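Long-range contact in vesicular integral-membrane protein VIP36 (Canis lupus familiaris, PDB 2DUO), which acts as an intracellular lectin of the early secretory pathway, helping transport and sort glycoproteins that carry high-mannose glycans: residues 51-56 and 205-210. Residues are numbered along the deposited sequence; the frame is centred on the assembly and turned at random.
Sequences GSIWNH and FGASAG
Ala207 O takes two contacts from strand 50-55: Ile53 N donates a hydrogen bond to Ala207 O at 2.9 Å, and Ser52 CA lies 3.2 Å from Ala207 O in a weaker CA-H...O contact. Gly51 O repeats the pattern, taking the hydrogen bond of Ala209 N and the CA-H of Ser208. The strands run antiparallel, their directions 178° apart, and the return bonds from Gly51 N to Ala209 O and from Ala207 N to Ile53 O complete two hydrogen-bonded pairs. Asn55 N extends the series to Phe205 O, while a water bridges Asn55 OD1 and Phe205 N; His10 also bonds that amide oxygen.

In the non-hydrogen-bonded pair Trp54-Gly206, the indole lies across the neighbouring backbone. Its CG stands beside the backbone N (chi1 -72°), which carries the six-membered ring over Gly206 CA, 3.9 Å from the ring centroid, in a CH-pi contact. The ring of Trp88 packs against the same indole. On this face Ser52 and Ser208 meet through their CB atoms, 3.8 Å apart, while their hydroxyls bond to Gln30 and to the carbonyl of Phe100, respectively.

On the face of Ile53, Ala207 and Ala209 the contact is apolar. Ile53 CG2 rests on Ala207 CB at 3.9 Å, and Ile53 and Ala209 both touch Leu42 between the two sheets of the L-type lectin domain's beta-sandwich. The side chain of Ala209 lies about 7 Å from that of carbohydrate-binding Asp83. Five nearly straight backbone bonds thus fix the pairing of strands distant in sequence, with Trp54 over Gly206 on one face and Ile53 against Ala207 on the other.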
loop_
_atom_site.group_PDB
_atom_site.type_symbol
_atom_site.label_atom_id
_atom_site.label_comp_id
_atom_site.label_asym_id
_atom_site.label_seq_id
_atom_site.Cartn_x
_atom_site.Cartn_y
_atom_site.Cartn_z
ATOM N N GLY A 51 -3.971 -11.147 5.132
ATOM C CA GLY A 51 -4.228 -11.463 3.732
ATOM C C GLY A 51 -3.577 -10.471 2.800
ATOM O O GLY A 51 -3.383 -9.306 3.169
ATOM N N SER A 52 -3.251 -10.943 1.599
ATOM C CA SER A 52 -2.632 -10.110 0.595
ATOM C C SER A 52 -3.078 -10.433 -0.825
ATOM O O SER A 52 -3.679 -11.492 -1.106
ATOM C CB SER A 52 -1.100 -10.225 0.693
ATOM O OG SER A 52 -0.641 -11.519 0.287
ATOM N N ILE A 53 -2.707 -9.526 -1.724
ATOM C CA ILE A 53 -2.866 -9.703 -3.142
ATOM C C ILE A 53 -1.545 -9.220 -3.753
ATOM O O ILE A 53 -1.045 -8.148 -3.362
ATOM C CB ILE A 53 -4.113 -8.948 -3.693
ATOM C CG1 ILE A 53 -4.417 -9.409 -5.118
ATOM C CG2 ILE A 53 -4.000 -7.379 -3.475
ATOM C CD1 ILE A 53 -5.291 -8.469 -5.959
ATOM N N TRP A 54 -0.979 -10.024 -4.659
ATOM C CA TRP A 54 0.303 -9.725 -5.277
ATOM C C TRP A 54 0.201 -9.818 -6.784
ATOM O O TRP A 54 -0.339 -10.793 -7.302
ATOM C CB TRP A 54 1.405 -10.659 -4.744
ATOM C CG TRP A 54 1.747 -10.302 -3.334
ATOM C CD1 TRP A 54 1.212 -10.833 -2.191
ATOM C CD2 TRP A 54 2.663 -9.264 -2.913
ATOM N NE1 TRP A 54 1.759 -10.211 -1.081
ATOM C CE2 TRP A 54 2.645 -9.244 -1.490
ATOM C CE3 TRP A 54 3.503 -8.359 -3.602
ATOM C CZ2 TRP A 54 3.454 -8.355 -0.728
ATOM C CZ3 TRP A 54 4.297 -7.476 -2.859
ATOM C CH2 TRP A 54 4.267 -7.486 -1.426
ATOM N N ASN A 55 0.698 -8.792 -7.475
ATOM C CA ASN A 55 0.714 -8.768 -8.959
ATOM C C ASN A 55 1.549 -9.962 -9.423
ATOM O O ASN A 55 2.643 -10.240 -8.891
ATOM C CB ASN A 55 1.321 -7.424 -9.429
ATOM C CG ASN A 55 1.010 -7.060 -10.893
ATOM O OD1 ASN A 55 1.729 -6.220 -11.464
ATOM N ND2 ASN A 55 -0.032 -7.647 -11.492
ATOM N N HIS A 56 1.024 -10.702 -10.394
ATOM C CA HIS A 56 1.625 -11.995 -10.729
ATOM C C HIS A 56 3.011 -11.914 -11.392
ATOM O O HIS A 56 3.729 -12.917 -11.426
ATOM C CB HIS A 56 0.647 -12.881 -11.535
ATOM C CG HIS A 56 0.669 -12.636 -13.012
ATOM N ND1 HIS A 56 0.549 -11.379 -13.569
ATOM C CD2 HIS A 56 0.770 -13.500 -14.052
ATOM C CE1 HIS A 56 0.582 -11.480 -14.891
ATOM N NE2 HIS A 56 0.728 -12.755 -15.207
ATOM N N PHE A 205 4.270 -5.101 -7.253
ATOM C CA PHE A 205 3.165 -4.430 -6.557
ATOM C C PHE A 205 2.308 -5.434 -5.817
ATOM O O PHE A 205 1.983 -6.483 -6.367
ATOM C CB PHE A 205 2.269 -3.622 -7.516
ATOM C CG PHE A 205 2.939 -2.399 -8.042
ATOM C CD1 PHE A 205 3.086 -1.269 -7.218
ATOM C CD2 PHE A 205 3.468 -2.385 -9.329
ATOM C CE1 PHE A 205 3.723 -0.106 -7.708
ATOM C CE2 PHE A 205 4.125 -1.231 -9.821
ATOM C CZ PHE A 205 4.258 -0.108 -8.996
ATOM N N GLY A 206 1.918 -5.067 -4.594
ATOM C CA GLY A 206 1.029 -5.866 -3.781
ATOM C C GLY A 206 0.290 -4.991 -2.788
ATOM O O GLY A 206 0.624 -3.810 -2.597
ATOM N N ALA A 207 -0.742 -5.562 -2.177
ATOM C CA ALA A 207 -1.440 -4.893 -1.079
ATOM C C ALA A 207 -1.690 -5.954 -0.008
ATOM O O ALA A 207 -1.968 -7.114 -0.327
ATOM C CB ALA A 207 -2.741 -4.290 -1.550
ATOM N N SER A 208 -1.657 -5.557 1.254
ATOM C CA SER A 208 -1.964 -6.515 2.306
ATOM C C SER A 208 -2.723 -5.827 3.402
ATOM O O SER A 208 -2.740 -4.603 3.466
ATOM C CB SER A 208 -0.693 -7.166 2.877
ATOM O OG SER A 208 0.184 -6.215 3.436
ATOM N N ALA A 209 -3.340 -6.607 4.275
ATOM C CA ALA A 209 -3.925 -6.030 5.487
ATOM C C ALA A 209 -3.792 -7.050 6.600
ATOM O O ALA A 209 -3.636 -8.247 6.340
ATOM C CB ALA A 209 -5.381 -5.659 5.285
ATOM N N GLY A 210 -3.837 -6.551 7.826
ATOM C CA GLY A 210 -3.902 -7.447 8.975
ATOM C C GLY A 210 -4.889 -6.992 10.019
ATOM O O GLY A 210 -5.287 -5.806 10.080
HETATM O O HOH W 1 4.204 -5.883 -10.143
#